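Local coordinates for NUDIX hydrolase (Nitrosomonas europaea, PDB 2B0V), which probably hydrolyses phosphate-anhydride bonds of nucleoside di- and triphosphates and of thiamine diphosphate with the help of magnesium, as a Nudix hydrolase of the NudJ subfamily, at residues 62-68 / 90-96; 11-15 / 51-56. All coordinates share one frame; numbering follows the deposited sequence.

Contact 1: residues 62-68 / 90-96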
ATOM      1  N   HIS A  62      -1.906  -6.189  10.833  1.00 14.07           N
ATOM      2  CA  HIS A  62      -3.134  -6.833  10.373  1.00 13.78           C
ATOM      3  C   HIS A  62      -2.845  -7.840   9.242  1.00 14.88           C
ATOM      4  O   HIS A  62      -2.058  -7.542   8.363  1.00 15.23           O
ATOM      5  CB  HIS A  62      -4.041  -5.759   9.767  1.00 14.87           C
ATOM      6  CG  HIS A  62      -4.550  -4.746  10.735  1.00 15.72           C
ATOM      7  ND1 HIS A  62      -3.751  -3.775  11.313  1.00 16.18           N
ATOM      8  CD2 HIS A  62      -5.794  -4.558  11.237  1.00 17.98           C
ATOM      9  CE1 HIS A  62      -4.491  -3.039  12.128  1.00 18.49           C
ATOM     10  NE2 HIS A  62      -5.737  -3.467  12.060  1.00 17.53           N
ATOM     11  N   SER A  63      -3.509  -8.972   9.240  1.00 15.26           N
ATOM     12  CA  SER A  63      -3.402  -9.884   8.092  0.60 16.12           C
ATOM     13  C   SER A  63      -4.394  -9.455   6.992  1.00 16.77           C
ATOM     14  O   SER A  63      -5.511  -9.013   7.260  1.00 16.86           O
ATOM     15  CB  SER A  63      -3.644 -11.336   8.545  0.60 17.20           C
ATOM     16  OG  SER A  63      -4.910 -11.439   9.144  0.60 19.79           O
ATOM     17  N   PHE A  64      -3.967  -9.624   5.735  1.00 15.66           N
ATOM     18  CA  PHE A  64      -4.731  -9.125   4.595  1.00 15.67           C
ATOM     19  C   PHE A  64      -5.252 -10.257   3.730  1.00 14.08           C
ATOM     20  O   PHE A  64      -4.563 -11.279   3.525  1.00 15.19           O
ATOM     21  CB  PHE A  64      -3.782  -8.254   3.783  1.00 17.48           C
ATOM     22  CG  PHE A  64      -4.406  -7.530   2.577  1.00 17.57           C
ATOM     23  CD1 PHE A  64      -5.442  -6.627   2.731  1.00 19.44           C
ATOM     24  CD2 PHE A  64      -3.874  -7.716   1.298  1.00 22.60           C
ATOM     25  CE1 PHE A  64      -5.942  -5.896   1.595  1.00 19.94           C
ATOM     26  CE2 PHE A  64      -4.388  -6.996   0.181  1.00 20.58           C
ATOM     27  CZ  PHE A  64      -5.407  -6.103   0.348  1.00 21.90           C
ATOM     28  N   LEU A  65      -6.477 -10.063   3.227  1.00 14.80           N
ATOM     29  CA  LEU A  65      -7.078 -10.931   2.222  1.00 16.11           C
ATOM     30  C   LEU A  65      -7.296 -10.125   0.940  1.00 16.58           C
ATOM     31  O   LEU A  65      -8.250  -9.359   0.853  1.00 15.35           O
ATOM     32  CB  LEU A  65      -8.430 -11.439   2.744  1.00 18.84           C
ATOM     33  CG  LEU A  65      -9.093 -12.636   2.068  1.00 21.34           C
ATOM     34  CD1 LEU A  65      -8.403 -13.934   2.470  1.00 24.07           C
ATOM     35  CD2 LEU A  65     -10.571 -12.694   2.502  1.00 24.29           C
ATOM     36  N   PRO A  66      -6.392 -10.270  -0.042  1.00 17.63           N
ATOM     37  CA  PRO A  66      -6.583  -9.482  -1.268  1.00 17.85           C
ATOM     38  C   PRO A  66      -7.831  -9.927  -2.002  1.00 17.68           C
ATOM     39  O   PRO A  66      -8.197 -11.141  -1.988  1.00 17.44           O
ATOM     40  CB  PRO A  66      -5.305  -9.742  -2.105  1.00 18.40           C
ATOM     41  CG  PRO A  66      -4.336 -10.394  -1.127  1.00 21.21           C
ATOM     42  CD  PRO A  66      -5.192 -11.128  -0.099  1.00 19.81           C
ATOM     43  N   GLU A  67      -8.514  -8.959  -2.599  1.00 15.72           N
ATOM     44  CA  GLU A  67      -9.752  -9.263  -3.330  1.00 16.09           C
ATOM     45  C   GLU A  67      -9.683  -8.901  -4.825  1.00 15.15           C
ATOM     46  O   GLU A  67     -10.180  -9.640  -5.665  1.00 15.24           O
ATOM     47  CB  GLU A  67     -10.923  -8.569  -2.665  1.00 16.28           C
ATOM     48  CG  GLU A  67     -11.133  -9.068  -1.201  1.00 20.31           C
ATOM     49  CD  GLU A  67     -12.271  -8.359  -0.487  1.00 27.12           C
ATOM     50  OE1 GLU A  67     -12.281  -7.113  -0.411  1.00 29.99           O
ATOM     51  OE2 GLU A  67     -13.155  -9.064   0.033  1.00 30.61           O
ATOM     52  N   VAL A  68      -9.165  -7.695  -5.116  1.00 14.68           N
ATOM     53  CA  VAL A  68      -9.057  -7.143  -6.491  1.00 14.88           C
ATOM     54  C   VAL A  68      -7.783  -6.336  -6.661  1.00 14.70           C
ATOM     55  O   VAL A  68      -7.210  -5.843  -5.668  1.00 14.84           O
ATOM     56  CB  VAL A  68     -10.237  -6.199  -6.850  1.00 15.85           C
ATOM     57  CG1 VAL A  68     -11.569  -6.955  -6.911  1.00 16.36           C
ATOM     58  CG2 VAL A  68     -10.326  -4.979  -5.909  1.00 15.59           C
ATOM     59  N   SER A  90      -7.031  -3.946  -3.524  1.00 14.28           N
ATOM     60  CA  SER A  90      -7.965  -3.730  -2.415  1.00 15.96           C
ATOM     61  C   SER A  90      -8.318  -5.089  -1.803  1.00 16.04           C
ATOM     62  O   SER A  90      -8.319  -6.137  -2.493  1.00 15.05           O
ATOM     63  CB  SER A  90      -9.232  -3.009  -2.921  1.00 17.00           C
ATOM     64  OG  SER A  90     -10.164  -2.855  -1.877  1.00 21.51           O
ATOM     65  N   GLY A  91      -8.611  -5.074  -0.512  1.00 15.82           N
ATOM     66  CA  GLY A  91      -9.033  -6.288   0.152  1.00 16.54           C
ATOM     67  C   GLY A  91      -9.450  -6.010   1.574  1.00 18.03           C
ATOM     68  O   GLY A  91      -9.562  -4.841   1.993  1.00 18.14           O
ATOM     69  N   GLN A  92      -9.696  -7.090   2.299  1.00 17.23           N
ATOM     70  CA  GLN A  92     -10.067  -6.998   3.703  1.00 17.60           C
ATOM     71  C   GLN A  92      -8.909  -7.252   4.635  1.00 17.66           C
ATOM     72  O   GLN A  92      -7.973  -8.007   4.307  1.00 18.21           O
ATOM     73  CB  GLN A  92     -11.095  -8.049   4.021  1.00 18.39           C
ATOM     74  CG  GLN A  92     -12.378  -7.983   3.224  1.00 22.94           C
ATOM     75  CD  GLN A  92     -13.329  -9.102   3.622  1.00 26.61           C
ATOM     76  OE1 GLN A  92     -13.646  -9.265   4.804  1.00 28.89           O
ATOM     77  NE2 GLN A  92     -13.769  -9.897   2.639  1.00 28.79           N
ATOM     78  N   VAL A  93      -9.017  -6.694   5.833  1.00 15.97           N
ATOM     79  CA  VAL A  93      -8.180  -7.144   6.908  1.00 17.66           C
ATOM     80  C   VAL A  93      -8.981  -8.173   7.704  1.00 18.23           C
ATOM     81  O   VAL A  93     -10.167  -7.972   7.944  1.00 20.20           O
ATOM     82  CB  VAL A  93      -7.587  -5.978   7.748  1.00 18.82           C
ATOM     83  CG1 VAL A  93      -6.382  -5.363   6.988  1.00 18.41           C
ATOM     84  CG2 VAL A  93      -8.643  -4.958   8.141  1.00 19.22           C
ATOM     85  N   VAL A  94      -8.332  -9.277   8.068  1.00 17.15           N
ATOM     86  CA  VAL A  94      -9.029 -10.417   8.660  1.00 18.39           C
ATOM     87  C   VAL A  94      -8.467 -10.853  10.015  1.00 17.23           C
ATOM     88  O   VAL A  94      -8.977 -11.787  10.607  1.00 18.52           O
ATOM     89  CB  VAL A  94      -9.018 -11.625   7.718  1.00 18.55           C
ATOM     90  CG1 VAL A  94      -9.729 -11.301   6.416  1.00 21.47           C
ATOM     91  CG2 VAL A  94      -7.580 -12.102   7.456  1.00 18.72           C
ATOM     92  N   SER A  95      -7.386 -10.220  10.474  1.00 16.43           N
ATOM     93  CA  SER A  95      -6.934 -10.368  11.880  1.00 16.75           C
ATOM     94  C   SER A  95      -6.071  -9.187  12.279  1.00 16.20           C
ATOM     95  O   SER A  95      -5.529  -8.471  11.452  1.00 16.75           O
ATOM     96  CB  SER A  95      -6.092 -11.645  12.055  1.00 17.27           C
ATOM     97  OG  SER A  95      -4.784 -11.425  11.564  1.00 24.14           O
ATOM     98  N   PHE A  96      -5.973  -8.980  13.584  1.00 15.37           N
ATOM     99  CA  PHE A  96      -5.092  -7.947  14.110  1.00 16.06           C
ATOM    100  C   PHE A  96      -4.526  -8.444  15.413  1.00 16.15           C
ATOM    101  O   PHE A  96      -5.251  -8.991  16.232  1.00 18.11           O
ATOM    102  CB  PHE A  96      -5.876  -6.668  14.371  1.00 15.55           C
ATOM    103  CG  PHE A  96      -5.066  -5.604  15.080  1.00 14.19           C
ATOM    104  CD1 PHE A  96      -3.870  -5.166  14.542  1.00 14.84           C
ATOM    105  CD2 PHE A  96      -5.501  -5.065  16.278  1.00 16.60           C
ATOM    106  CE1 PHE A  96      -3.095  -4.178  15.144  1.00 14.59           C
ATOM    107  CE2 PHE A  96      -4.719  -4.076  16.927  1.00 16.50           C
ATOM    108  CZ  PHE A  96      -3.504  -3.641  16.350  1.00 14.50           C
TER
HETATM  109  O   HOH W   1     -12.112  -4.878  -2.161  1.00 22.56           O
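The imidazole of H62 overlaps the phenyl ring of F96 in an offset stack. The planes are tilted by 24° and the ring centroids lie 4.3 Å apart. CD1 of F96 sits over one face of the imidazole, toward its rim, and F96 CB adds a CH-pi contact to H62. ND1 of H62 is taken by the backbone oxygen of T60.

The two strands run antiparallel. L65 and Q92 form a hydrogen-bonded pair, with L65 N 2.8 Å from Q92 O. At the far end S90 O accepts from both E67 N (2.8 Å) and V68 N (3.2 Å), which makes a classic beta bulge. E67 therefore turns toward the other strand. Its OE2 takes a bond from Q92 NE2 (2.8 Å); the donor lies 43° out of the carboxylate plane but close to the amide plane of Q92. OE1 accepts from a water that also bonds S90 OG. F64 has CG anti to its backbone N (chi1 -176°), which brings the ring obliquely against the backbone of G91, with F64 CE1 3.4 Å from G91 CA.

The chemistry is thus divided: the bulge gives E67 polar partners on both carboxylate oxygens, while F64 faces the apolar interior against helix 48-60.

Contact 2: residues 11-15 / 51-56; sequences VAAVI and ACSREV
V11 is the main bump of segment 11-15. Its CB and both methyls press on the first turn of helix segment 51-56. CG2 fits into a shallow hollow formed by A51 O, the CA of C52 and the CG of E55; V11 CG2 lies 3.7 Å from C52 CA, close to the helix backbone. V11 CG1 rests on the methyl of A51, 4.0 Å from A51 CB.

A13 is the next residue on this side of the strand. Its methyl enters the notch between C52 and V56, one helical turn apart. A13 CB lies 3.8 Å from C52 SG and 3.4 Å from V56 CG2, and the latter contact is tight. C52 has SG anti to its backbone N (chi1 -176°), which sends the sulfur along the strand. There C52 SG passes 3.7 Å from A12 O and borders the methyl of A13. A12 points its CB away from the helix and takes part through this carbonyl oxygen.

I15 closes the row. It meets V56 tip to tip, with I15 CD1 3.8 Å from V56 CG1. V56 thus offers one methyl mainly to A13 and the other to I15.

The match is buried and mostly apolar. The segment axes approach to 7.5 Å at 67°, so the strand runs steeply across the helix. F64 continues the packing against C52 and I15, and F89 also touches C52. The carboxylate of E55 is held on the helix by a salt bridge to R54, whose hydrogen bond is weak.

Residues 40-61 match the Nudix box, and 51-56 are part of its helix. A helix packed on the central mixed sheet in this way is characteristic of the alpha/beta/alpha Nudix fold.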
ATOM      1  N   VAL A  11       4.311  -2.629  -4.192  1.00 13.83           N
ATOM      2  CA  VAL A  11       2.908  -3.017  -3.980  1.00 14.34           C
ATOM      3  C   VAL A  11       2.298  -2.090  -2.924  1.00 15.17           C
ATOM      4  O   VAL A  11       3.021  -1.521  -2.102  1.00 15.09           O
ATOM      5  CB  VAL A  11       2.789  -4.468  -3.488  1.00 15.25           C
ATOM      6  CG1 VAL A  11       3.255  -5.422  -4.568  1.00 16.61           C
ATOM      7  CG2 VAL A  11       3.590  -4.645  -2.165  1.00 14.73           C
ATOM      8  N   ALA A  12       0.979  -1.938  -2.960  1.00 12.63           N
ATOM      9  CA  ALA A  12       0.293  -1.113  -1.986  1.00 12.46           C
ATOM     10  C   ALA A  12      -1.119  -1.621  -1.816  1.00 12.21           C
ATOM     11  O   ALA A  12      -1.679  -2.198  -2.741  1.00 14.12           O
ATOM     12  CB  ALA A  12       0.276   0.334  -2.465  1.00 13.35           C
ATOM     13  N   ALA A  13      -1.690  -1.439  -0.625  1.00 12.35           N
ATOM     14  CA  ALA A  13      -3.022  -1.934  -0.311  1.00 12.92           C
ATOM     15  C   ALA A  13      -3.952  -0.814   0.044  1.00 14.09           C
ATOM     16  O   ALA A  13      -3.624   0.006   0.931  1.00 14.21           O
ATOM     17  CB  ALA A  13      -2.938  -2.921   0.896  1.00 13.48           C
ATOM     18  N   VAL A  14      -5.114  -0.797  -0.624  1.00 14.08           N
ATOM     19  CA  VAL A  14      -6.226   0.060  -0.279  1.00 15.35           C
ATOM     20  C   VAL A  14      -7.172  -0.764   0.569  1.00 15.31           C
ATOM     21  O   VAL A  14      -7.793  -1.718   0.074  1.00 15.75           O
ATOM     22  CB  VAL A  14      -6.944   0.649  -1.533  1.00 16.71           C
ATOM     23  CG1 VAL A  14      -8.182   1.461  -1.116  1.00 16.00           C
ATOM     24  CG2 VAL A  14      -5.973   1.545  -2.333  1.00 17.99           C
ATOM     25  N   ILE A  15      -7.234  -0.424   1.859  1.00 15.29           N
ATOM     26  CA  ILE A  15      -8.049  -1.182   2.820  1.00 16.68           C
ATOM     27  C   ILE A  15      -9.091  -0.223   3.387  1.00 17.06           C
ATOM     28  O   ILE A  15      -8.753   0.651   4.170  1.00 15.28           O
ATOM     29  CB  ILE A  15      -7.166  -1.738   3.964  1.00 16.10           C
ATOM     30  CG1 ILE A  15      -6.118  -2.716   3.397  1.00 17.61           C
ATOM     31  CG2 ILE A  15      -8.057  -2.477   5.007  1.00 18.09           C
ATOM     32  CD1 ILE A  15      -4.859  -2.829   4.276  1.00 18.22           C
ATOM     33  N   ALA A  51       3.294 -10.353  -1.899  1.00 14.16           N
ATOM     34  CA  ALA A  51       4.098  -9.192  -1.436  1.00 13.91           C
ATOM     35  C   ALA A  51       3.170  -8.188  -0.801  1.00 14.20           C
ATOM     36  O   ALA A  51       3.501  -7.565   0.221  1.00 14.61           O
ATOM     37  CB  ALA A  51       4.772  -8.534  -2.613  1.00 14.59           C
ATOM     38  N   CYS A  52       2.012  -7.991  -1.433  1.00 14.14           N
ATOM     39  CA  CYS A  52       1.032  -7.040  -0.917  1.00 15.10           C
ATOM     40  C   CYS A  52       0.565  -7.467   0.487  1.00 14.53           C
ATOM     41  O   CYS A  52       0.531  -6.653   1.396  1.00 14.51           O
ATOM     42  CB  CYS A  52      -0.137  -6.891  -1.888  1.00 16.11           C
ATOM     43  SG  CYS A  52      -1.321  -5.599  -1.321  1.00 18.03           S
ATOM     44  N   SER A  53       0.225  -8.748   0.647  1.00 13.43           N
ATOM     45  CA  SER A  53      -0.231  -9.214   1.946  1.00 13.74           C
ATOM     46  C   SER A  53       0.884  -9.104   2.975  1.00 12.67           C
ATOM     47  O   SER A  53       0.607  -8.769   4.141  1.00 14.53           O
ATOM     48  CB  SER A  53      -0.710 -10.650   1.848  1.00 14.58           C
ATOM     49  OG  SER A  53      -1.828 -10.704   0.980  1.00 18.30           O
ATOM     50  N   ARG A  54       2.111  -9.400   2.570  1.00 12.07           N
ATOM     51  CA  ARG A  54       3.269  -9.338   3.475  1.00 12.99           C
ATOM     52  C   ARG A  54       3.426  -7.902   3.965  1.00 13.19           C
ATOM     53  O   ARG A  54       3.611  -7.672   5.157  1.00 13.41           O
ATOM     54  CB  ARG A  54       4.532  -9.766   2.764  1.00 13.71           C
ATOM     55  CG  ARG A  54       5.787  -9.542   3.608  1.00 13.93           C
ATOM     56  CD  ARG A  54       7.061 -10.016   2.916  1.00 14.93           C
ATOM     57  NE  ARG A  54       7.249  -9.421   1.586  1.00 16.62           N
ATOM     58  CZ  ARG A  54       7.589  -8.152   1.373  1.00 20.15           C
ATOM     59  NH1 ARG A  54       7.768  -7.317   2.397  1.00 20.36           N
ATOM     60  NH2 ARG A  54       7.747  -7.709   0.129  1.00 19.36           N
ATOM     61  N   GLU A  55       3.342  -6.931   3.046  1.00 12.94           N
ATOM     62  CA  GLU A  55       3.497  -5.545   3.449  1.00 14.88           C
ATOM     63  C   GLU A  55       2.407  -5.085   4.413  1.00 14.79           C
ATOM     64  O   GLU A  55       2.715  -4.378   5.383  1.00 15.67           O
ATOM     65  CB  GLU A  55       3.579  -4.649   2.226  1.00 16.27           C
ATOM     66  CG  GLU A  55       4.954  -4.699   1.461  1.00 18.13           C
ATOM     67  CD  GLU A  55       6.174  -4.269   2.277  1.00 22.90           C
ATOM     68  OE1 GLU A  55       6.042  -3.704   3.391  1.00 23.81           O
ATOM     69  OE2 GLU A  55       7.300  -4.509   1.792  1.00 23.75           O
ATOM     70  N   VAL A  56       1.146  -5.473   4.182  1.00 14.22           N
ATOM     71  CA  VAL A  56       0.100  -5.131   5.126  1.00 14.39           C
ATOM     72  C   VAL A  56       0.412  -5.668   6.521  1.00 13.31           C
ATOM     73  O   VAL A  56       0.346  -4.920   7.515  1.00 13.26           O
ATOM     74  CB  VAL A  56      -1.294  -5.613   4.676  1.00 14.48           C
ATOM     75  CG1 VAL A  56      -2.345  -5.323   5.746  1.00 14.35           C
ATOM     76  CG2 VAL A  56      -1.645  -4.943   3.315  1.00 12.79           C
TER

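In the fold
From the N terminus, strand 8-17 comes first. The chain then passes through strands 20-26, 34-36 and 39-41 before helix 48-60 returns to it, and contact 2 closes that long loop. Strand 62-77 follows the helix directly. It turns back as strand 82-96, and contact 1 closes this shorter hairpin near its open end. The two loops are in series and neither nests in nor crosses the other. The centres of contact 1 and contact 2 are still only about 8 Å apart. Strand 82-96 lies beside strand 8-17 in the sheet, and P66 packs on S53 of the helix. Contact 1 joins two strands within the mixed sheet, and contact 2 lays helix 48-60 on that sheet.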